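Local coordinates for chitin binding protein (Streptomyces lividans, PDB 5FTZ) that is a copper-dependent lytic polysaccharide monooxygenase of family AA10 that probably binds chitin and cleaves its chains oxidatively, at residues 37-42 and 116-121. Numbering follows the deposited sequence.
Sequences GFPASG and LNLTPF
Phe38 and Pro39 meet Leu116 and Leu118 through carbon atoms alone. Leu116 comes to the rim of the phenyl ring, near its plane, with CD1 3.8 Å from Phe38 CZ. Both methyls of Leu118 lie against Pro39 CB, CD2 at 3.9 Å and CD1 at 4.1 Å; CD2 also comes 4.2 Å from Phe38 CE2. Phe38 CG lies anti to the backbone N (chi1 -171°), which sends the ring out toward the two leucines.

Within 37-42 the peptide before Pro39 is cis. It folds the proline back so that Pro39 CB sits 3.9 Å above the Phe38 ring, over its centre. Ser41 N donates to Gly37 O (2.9 Å) and closes the turn. Arg113, just before 116-121 in the same loop, donates to Pro39 O through NE and to Ser41 O through NH2. In 116-121, Asn117 OD1 accepts from Thr119 N at 3.1 Å, an Asx turn beside Leu118.

Beneath, Phe38 and Leu116 both touch Leu152 of strand 148-157, and Tyr99 makes an edge-to-face pair with Phe38. The contact thus joins two loops over the mixed sheet of the LPMO beta-sandwich. No hydrogen bond crosses between the segments themselves, so their own contact rests on dispersion and exclusion of water; Arg113 adds polar links between the two loops.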
loop_
_atom_site.group_PDB
_atom_site.type_symbol
_atom_site.label_atom_id
_atom_site.label_comp_id
_atom_site.label_asym_id
_atom_site.label_seq_id
_atom_site.Cartn_x
_atom_site.Cartn_y
_atom_site.Cartn_z
ATOM N N GLY A 37 -15.681 0.224 3.908
ATOM C CA GLY A 37 -16.237 1.567 4.049
ATOM C C GLY A 37 -17.500 1.630 4.899
ATOM O O GLY A 37 -18.202 2.646 4.897
ATOM N N PHE A 38 -17.740 0.595 5.701
ATOM C CA PHE A 38 -18.852 0.612 6.675
ATOM C C PHE A 38 -18.678 1.755 7.652
ATOM O O PHE A 38 -17.576 1.979 8.118
ATOM C CB PHE A 38 -18.812 -0.705 7.426
ATOM C CG PHE A 38 -20.006 -0.937 8.320
ATOM C CD1 PHE A 38 -21.170 -1.428 7.826
ATOM C CD2 PHE A 38 -19.895 -0.608 9.665
ATOM C CE1 PHE A 38 -22.256 -1.593 8.656
ATOM C CE2 PHE A 38 -20.976 -0.775 10.510
ATOM C CZ PHE A 38 -22.167 -1.238 9.989
ATOM N N PRO A 39 -19.765 2.431 8.044
ATOM C CA PRO A 39 -21.145 2.227 7.635
ATOM C C PRO A 39 -21.648 2.972 6.413
ATOM O O PRO A 39 -22.734 2.726 5.924
ATOM C CB PRO A 39 -21.922 2.734 8.866
ATOM C CG PRO A 39 -21.048 3.859 9.298
ATOM C CD PRO A 39 -19.656 3.365 9.172
ATOM N N ALA A 40 -20.884 3.927 5.882
ATOM C CA ALA A 40 -21.387 4.682 4.743
ATOM C C ALA A 40 -21.588 3.823 3.521
ATOM O O ALA A 40 -22.558 3.959 2.800
ATOM C CB ALA A 40 -20.432 5.830 4.438
ATOM N N SER A 41 -20.641 2.913 3.294
ATOM C CA SER A 41 -20.790 1.904 2.274
ATOM C C SER A 41 -20.732 0.534 2.975
ATOM O O SER A 41 -21.043 0.443 4.154
ATOM C CB SER A 41 -19.738 2.094 1.190
ATOM O OG SER A 41 -18.456 2.035 1.724
ATOM N N GLY A 42 -20.411 -0.511 2.237
ATOM C CA GLY A 42 -20.331 -1.859 2.791
ATOM C C GLY A 42 -21.630 -2.608 2.605
ATOM O O GLY A 42 -22.532 -2.144 1.940
ATOM N N LEU A 116 -27.021 -0.329 15.578
ATOM C CA LEU A 116 -25.652 -0.179 15.992
ATOM C C LEU A 116 -25.326 1.224 16.431
ATOM O O LEU A 116 -25.830 2.216 15.845
ATOM C CB LEU A 116 -24.706 -0.591 14.870
ATOM C CG LEU A 116 -24.612 -2.076 14.565
ATOM C CD1 LEU A 116 -24.034 -2.333 13.154
ATOM C CD2 LEU A 116 -23.811 -2.800 15.647
ATOM N N ASN A 117 -24.475 1.367 17.437
ATOM C CA ASN A 117 -23.800 2.617 17.666
ATOM C C ASN A 117 -22.723 2.721 16.609
ATOM O O ASN A 117 -21.747 1.927 16.611
ATOM C CB ASN A 117 -23.254 2.630 19.084
ATOM C CG ASN A 117 -22.469 3.886 19.394
ATOM O OD1 ASN A 117 -22.136 4.683 18.532
ATOM N ND2 ASN A 117 -22.194 4.055 20.669
ATOM N N LEU A 118 -22.849 3.633 15.629
ATOM C CA LEU A 118 -21.972 3.628 14.512
ATOM C C LEU A 118 -20.610 4.327 14.737
ATOM O O LEU A 118 -19.765 4.264 13.823
ATOM C CB LEU A 118 -22.685 4.195 13.308
ATOM C CG LEU A 118 -23.889 3.379 12.824
ATOM C CD1 LEU A 118 -24.521 4.208 11.705
ATOM C CD2 LEU A 118 -23.495 2.033 12.329
ATOM N N THR A 119 -20.356 4.824 15.944
ATOM C CA THR A 119 -18.985 5.185 16.348
ATOM C C THR A 119 -18.395 3.926 17.027
ATOM O O THR A 119 -18.865 3.566 18.100
ATOM C CB THR A 119 -18.963 6.364 17.329
ATOM O OG1 THR A 119 -19.464 7.525 16.645
ATOM C CG2 THR A 119 -17.529 6.699 17.864
ATOM N N PRO A 120 -17.328 3.379 16.458
ATOM C CA PRO A 120 -16.749 2.177 17.071
ATOM C C PRO A 120 -16.270 2.420 18.485
ATOM O O PRO A 120 -15.772 3.516 18.825
ATOM C CB PRO A 120 -15.576 1.834 16.198
ATOM C CG PRO A 120 -15.371 2.929 15.265
ATOM C CD PRO A 120 -16.611 3.754 15.238
ATOM N N PHE A 121 -16.438 1.454 19.355
ATOM C CA PHE A 121 -15.947 1.597 20.719
ATOM C C PHE A 121 -14.448 1.321 20.846
ATOM O O PHE A 121 -13.854 1.634 21.879
ATOM C CB PHE A 121 -16.756 0.787 21.696
ATOM C CG PHE A 121 -16.615 -0.721 21.557
ATOM C CD1 PHE A 121 -15.580 -1.416 22.182
ATOM C CD2 PHE A 121 -17.521 -1.453 20.785
ATOM C CE1 PHE A 121 -15.453 -2.759 22.046
ATOM C CE2 PHE A 121 -17.394 -2.835 20.687
ATOM C CZ PHE A 121 -16.349 -3.461 21.281
#